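Local atomic coordinates of phosphonate monoester hydrolase (Ruegeria pomeroyi, PDB entry 4UPK), a protein that is a hydrolase of the sulfatase family, in the alkaline phosphatase clan, built on a mixed beta-sheet with helices packed against it. Residues A[155-160]-A[232-237]; A[397-400]-A[406-409]. One frame throughout, in Å; residues are numbered along the deposited sequence.

How the contacts relate
Both segments of contact 1 precede those of contact 2 in the chain. Their centres are about 17 Å apart and their nearest atoms about 5 Å apart, so they do not touch directly. What joins them is helix 114-120 together with strand 35-41 of the large mixed sheet. Phe-234 of contact 1 and Ile-398 of contact 2 both reach Ile-114 and Met-118 on that helix, and both also rest on Val-36 and Phe-38 of that strand. Contact 1 therefore belongs to the sheet and its aromatic lining, while contact 2 ties helix 394-402 to the loop that follows it. Both therefore adjoin the same apolar packing between helix 114-120 and strand 35-41.

Contact 1 of 2, residues A[155-160]-A[232-237]; sequences RGFHEV and NWFAHL
Phe-157 reaches over to His-236 and Phe-234 on one side of the large mixed beta-sheet, the framework of this alkaline phosphatase-like fold. Strands 158-162 and 234-239 are not direct neighbours: both pair in parallel with strand 125-127, which runs between them. His-158 and Val-160 bond to its backbone from one edge and Phe-234 from the other. The contact is thus made by side chains across an intervening strand, consistent with the 8.9 Å between the CA atoms of Phe-157 and His-236.

Traced outward, the Phe-157 side chain starts with a CB that does not point straight at the other segment, but the far end of the ring swings nearer to it; CG sits beside the backbone N (chi1 -84°). From there the CD1 side of the ring leads to CE1, where most of the touching happens. CE1 lies 3.8 Å from CB of His-236, and it also comes within 4.5 Å of Phe-234 CE2, a looser apolar touch. At the tip, CZ is 3.7 Å from His-236 CD2. The Phe-157 and His-236 planes are inclined by 30° but slid apart, centroids 5.5 Å from each other, so the rings barely overlap.

His-236 is steadied from outside the pair: its ND1 is hydrogen-bonded to the carbonyl O of Phe-38, and its ring stacks on that of Phe-38, which together should fix its rotation. Helix 114-120 covers the aromatic cluster, with Ile-114 touching both phenylalanines. Just beyond Phe-157 the chain reaches a subunit interface, where His-158 NE2 is hydrogen-bonded to Glu-159 OE1 of the second subunit, and the reverse pair forms as well. Within the cluster, the imidazole carbon turned to Phe-157 is CD2, 3.7 Å from CE1 of the phenyl ring.

Contact 2 of 2, residues A[397-400]-A[406-409]; sequences TILD and IPNA
Leu-399 on helix 394-402 and Ile-406 in the loop just after it bring their CA atoms to 6.3 Å: the chain turns after the helix, touches its flank at Ile-406 and Pro-407, and then leads away. The end of helix 394-402 thus packs on the loop that follows it, at the side of the sulfatase-type fold.

Leu-399 carries most of the helix side. Its CB points at the loop and lies 3.9 Å from CG1 of Ile-406. Further out, the CD1 branch is extended (chi2 -180°) and reaches the start of the Ile-Pro pair, 4.1 Å from the CA of Ile-406 and 4.0 Å from CD of Pro-407. The leucine side chain and the proline ring cross at about a right angle, with the methyl meeting the ring carbon next to the proline N. Ile-406 meets the helix through its longer branch: CG1 stands beside the backbone N (chi1 -52°), and CD1 carries on to the methylene of Asp-400, where a looser approach of 4.4 Å separates it from CB.

Helix 114-120 packs on the same group, with Glu-117 touching both Leu-399 and Pro-407. The carboxylate of Asp-400 is engaged by later parts of the chain: OD1 forms a salt bridge with NH1 of Arg-416, and OD2 is hydrogen-bonded to OG of Ser-414. On the loop side, Asn-408 uses both ends of its amide, ND2 to the carbonyl O of Gln-534 and OD1 to the backbone N of Arg-536, which fastens the loop to the C-terminal tail.

Chemically, then, the join is aliphatic: carbon-to-carbon packing brings helix and loop together without dictating an exact angle, while the direction-sensitive bonds that pin the polar groups of Asp-400 and Asn-408 are made to other parts of the chain.

Contact 1 of 2, residues A[155-160]-A[232-237]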
loop_
_atom_site.group_PDB
_atom_site.type_symbol
_atom_site.label_atom_id
_atom_site.label_comp_id
_atom_site.label_asym_id
_atom_site.label_seq_id
_atom_site.Cartn_x
_atom_site.Cartn_y
_atom_site.Cartn_z
ATOM N N ARG A 155 8.085 2.564 -13.492
ATOM C CA ARG A 155 8.390 1.946 -12.210
ATOM C C ARG A 155 9.238 0.682 -12.438
ATOM O O ARG A 155 8.854 -0.189 -13.230
ATOM C CB ARG A 155 7.062 1.567 -11.518
ATOM C CG ARG A 155 7.213 0.872 -10.176
ATOM C CD ARG A 155 5.947 0.177 -9.726
ATOM N NE ARG A 155 6.174 -0.482 -8.438
ATOM C CZ ARG A 155 5.226 -1.037 -7.689
ATOM N NH1 ARG A 155 3.960 -1.026 -8.090
ATOM N NH2 ARG A 155 5.536 -1.599 -6.526
ATOM N N GLY A 156 10.380 0.614 -11.750
ATOM C CA GLY A 156 11.296 -0.509 -11.858
ATOM C C GLY A 156 12.540 -0.176 -12.651
ATOM O O GLY A 156 13.601 -0.740 -12.388
ATOM N N PHE A 157 12.430 0.744 -13.632
ATOM C CA PHE A 157 13.568 1.156 -14.452
ATOM C C PHE A 157 14.480 2.088 -13.703
ATOM O O PHE A 157 14.021 3.018 -13.032
ATOM C CB PHE A 157 13.130 1.788 -15.789
ATOM C CG PHE A 157 12.820 0.806 -16.894
ATOM C CD1 PHE A 157 13.842 0.188 -17.608
ATOM C CD2 PHE A 157 11.507 0.495 -17.221
ATOM C CE1 PHE A 157 13.559 -0.739 -18.624
ATOM C CE2 PHE A 157 11.221 -0.428 -18.240
ATOM C CZ PHE A 157 12.252 -1.034 -18.940
ATOM N N HIS A 158 15.785 1.823 -13.804
ATOM C CA HIS A 158 16.792 2.643 -13.180
ATOM C C HIS A 158 17.392 3.474 -14.308
ATOM O O HIS A 158 18.045 2.951 -15.217
ATOM C CB HIS A 158 17.837 1.816 -12.428
ATOM C CG HIS A 158 18.669 2.645 -11.499
ATOM N ND1 HIS A 158 18.355 2.753 -10.153
ATOM C CD2 HIS A 158 19.770 3.390 -11.754
ATOM C CE1 HIS A 158 19.278 3.545 -9.629
ATOM N NE2 HIS A 158 20.160 3.946 -10.552
ATOM N N GLU A 159 17.078 4.770 -14.289
ATOM C CA GLU A 159 17.514 5.693 -15.316
ATOM C C GLU A 159 18.987 6.069 -15.163
ATOM O O GLU A 159 19.376 6.606 -14.134
ATOM C CB GLU A 159 16.613 6.926 -15.317
ATOM C CG GLU A 159 16.734 7.771 -16.561
ATOM C CD GLU A 159 15.932 9.042 -16.436
ATOM O OE1 GLU A 159 16.327 9.906 -15.623
ATOM O OE2 GLU A 159 14.915 9.183 -17.153
ATOM N N VAL A 160 19.792 5.754 -16.192
ATOM C CA VAL A 160 21.213 6.077 -16.284
ATOM C C VAL A 160 21.362 7.426 -17.034
ATOM O O VAL A 160 22.061 8.319 -16.552
ATOM C CB VAL A 160 22.046 4.933 -16.924
ATOM C CG1 VAL A 160 23.539 5.188 -16.732
ATOM C CG2 VAL A 160 21.663 3.575 -16.337
ATOM N N ASN A 232 25.578 -9.796 -14.631
ATOM C CA ASN A 232 24.397 -9.952 -15.487
ATOM C C ASN A 232 23.688 -8.614 -15.572
ATOM O O ASN A 232 23.196 -8.118 -14.558
ATOM C CB ASN A 232 23.468 -11.041 -14.961
ATOM C CG ASN A 232 23.978 -12.445 -15.140
ATOM O OD1 ASN A 232 25.042 -12.697 -15.706
ATOM N ND2 ASN A 232 23.206 -13.401 -14.665
ATOM N N TRP A 233 23.691 -7.998 -16.750
ATOM C CA TRP A 233 23.050 -6.707 -16.911
ATOM C C TRP A 233 21.851 -6.769 -17.840
ATOM O O TRP A 233 21.745 -7.672 -18.669
ATOM C CB TRP A 233 24.059 -5.581 -17.315
ATOM C CG TRP A 233 24.920 -5.885 -18.498
ATOM C CD1 TRP A 233 26.236 -6.224 -18.481
ATOM C CD2 TRP A 233 24.541 -5.818 -19.879
ATOM N NE1 TRP A 233 26.694 -6.409 -19.758
ATOM C CE2 TRP A 233 25.673 -6.176 -20.639
ATOM C CE3 TRP A 233 23.336 -5.524 -20.554
ATOM C CZ2 TRP A 233 25.649 -6.243 -22.039
ATOM C CZ3 TRP A 233 23.317 -5.576 -21.940
ATOM C CH2 TRP A 233 24.469 -5.919 -22.669
ATOM N N PHE A 234 20.945 -5.789 -17.673
ATOM C CA PHE A 234 19.770 -5.532 -18.485
ATOM C C PHE A 234 19.798 -4.031 -18.826
ATOM O O PHE A 234 19.623 -3.181 -17.936
ATOM C CB PHE A 234 18.470 -5.950 -17.751
ATOM C CG PHE A 234 17.154 -5.592 -18.405
ATOM C CD1 PHE A 234 17.030 -5.555 -19.794
ATOM C CD2 PHE A 234 16.020 -5.357 -17.636
ATOM C CE1 PHE A 234 15.806 -5.233 -20.398
ATOM C CE2 PHE A 234 14.796 -5.036 -18.239
ATOM C CZ PHE A 234 14.692 -4.996 -19.614
ATOM N N ALA A 235 20.063 -3.725 -20.112
ATOM C CA ALA A 235 20.150 -2.358 -20.616
ATOM C C ALA A 235 19.076 -2.144 -21.654
ATOM O O ALA A 235 18.898 -2.972 -22.569
ATOM C CB ALA A 235 21.525 -2.081 -21.212
ATOM N N HIS A 236 18.337 -1.034 -21.480
ATOM C CA HIS A 236 17.252 -0.618 -22.354
ATOM C C HIS A 236 17.651 0.704 -22.998
ATOM O O HIS A 236 17.745 1.724 -22.320
ATOM C CB HIS A 236 15.898 -0.536 -21.594
ATOM C CG HIS A 236 14.716 -0.348 -22.494
ATOM N ND1 HIS A 236 14.713 -0.821 -23.803
ATOM C CD2 HIS A 236 13.513 0.221 -22.240
ATOM C CE1 HIS A 236 13.521 -0.532 -24.288
ATOM N NE2 HIS A 236 12.771 0.108 -23.393
ATOM N N LEU A 237 17.926 0.671 -24.309
ATOM C CA LEU A 237 18.407 1.817 -25.085
ATOM C C LEU A 237 17.362 2.185 -26.162
ATOM O O LEU A 237 16.942 1.337 -26.955
ATOM C CB LEU A 237 19.811 1.485 -25.642
ATOM C CG LEU A 237 20.515 2.414 -26.648
ATOM C CD1 LEU A 237 21.104 3.646 -25.977
ATOM C CD2 LEU A 237 21.638 1.664 -27.345
#

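Contact 2 of 2, residues A[397-400]-A[406-409]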
loop_
_atom_site.group_PDB
_atom_site.type_symbol
_atom_site.label_atom_id
_atom_site.label_comp_id
_atom_site.label_asym_id
_atom_site.label_seq_id
_atom_site.Cartn_x
_atom_site.Cartn_y
_atom_site.Cartn_z
ATOM N N THR A 397 9.196 -13.194 -23.978
ATOM C CA THR A 397 10.387 -13.798 -24.578
ATOM C C THR A 397 11.612 -13.604 -23.647
ATOM O O THR A 397 12.352 -14.557 -23.388
ATOM C CB THR A 397 10.617 -13.238 -25.974
ATOM O OG1 THR A 397 9.442 -13.416 -26.763
ATOM C CG2 THR A 397 11.813 -13.882 -26.681
ATOM N N ILE A 398 11.797 -12.366 -23.142
ATOM C CA ILE A 398 12.902 -11.982 -22.267
ATOM C C ILE A 398 12.830 -12.755 -20.969
ATOM O O ILE A 398 13.817 -13.395 -20.607
ATOM C CB ILE A 398 12.983 -10.428 -22.050
ATOM C CG1 ILE A 398 13.195 -9.672 -23.393
ATOM C CG2 ILE A 398 14.075 -10.064 -21.028
ATOM C CD1 ILE A 398 12.656 -8.215 -23.399
ATOM N N LEU A 399 11.650 -12.735 -20.290
ATOM C CA LEU A 399 11.427 -13.445 -19.023
ATOM C C LEU A 399 11.686 -14.937 -19.137
ATOM O O LEU A 399 12.345 -15.510 -18.268
ATOM C CB LEU A 399 10.022 -13.168 -18.435
ATOM C CG LEU A 399 9.719 -11.706 -18.031
ATOM C CD1 LEU A 399 8.316 -11.594 -17.469
ATOM C CD2 LEU A 399 10.781 -11.138 -17.043
ATOM N N ASP A 400 11.181 -15.561 -20.220
ATOM C CA ASP A 400 11.374 -16.977 -20.510
ATOM C C ASP A 400 12.880 -17.267 -20.578
ATOM O O ASP A 400 13.370 -18.117 -19.831
ATOM C CB ASP A 400 10.664 -17.330 -21.834
ATOM C CG ASP A 400 10.733 -18.769 -22.307
ATOM O OD1 ASP A 400 11.307 -19.610 -21.579
ATOM O OD2 ASP A 400 10.212 -19.056 -23.413
ATOM N N ILE A 406 6.474 -15.742 -15.981
ATOM C CA ILE A 406 5.732 -14.749 -16.742
ATOM C C ILE A 406 4.382 -14.578 -16.014
ATOM O O ILE A 406 3.656 -15.565 -15.848
ATOM C CB ILE A 406 5.544 -15.104 -18.254
ATOM C CG1 ILE A 406 6.885 -15.449 -18.960
ATOM C CG2 ILE A 406 4.788 -13.979 -18.982
ATOM C CD1 ILE A 406 6.742 -16.292 -20.226
ATOM N N PRO A 407 4.018 -13.341 -15.591
ATOM C CA PRO A 407 2.695 -13.140 -14.973
ATOM C C PRO A 407 1.546 -13.501 -15.938
ATOM O O PRO A 407 1.701 -13.371 -17.160
ATOM C CB PRO A 407 2.684 -11.625 -14.667
ATOM C CG PRO A 407 4.070 -11.207 -14.690
ATOM C CD PRO A 407 4.751 -12.065 -15.692
ATOM N N ASN A 408 0.385 -13.947 -15.379
ATOM C CA ASN A 408 -0.826 -14.287 -16.138
ATOM C C ASN A 408 -1.431 -13.046 -16.832
ATOM O O ASN A 408 -2.082 -13.195 -17.869
ATOM C CB ASN A 408 -1.869 -14.964 -15.240
ATOM C CG ASN A 408 -1.641 -16.437 -14.994
ATOM O OD1 ASN A 408 -0.815 -17.101 -15.631
ATOM N ND2 ASN A 408 -2.426 -16.997 -14.085
ATOM N N ALA A 409 -1.187 -11.831 -16.286
ATOM C CA ALA A 409 -1.631 -10.553 -16.867
ATOM C C ALA A 409 -1.097 -10.345 -18.308
ATOM O O ALA A 409 -1.736 -9.664 -19.107
ATOM C CB ALA A 409 -1.176 -9.398 -15.982
#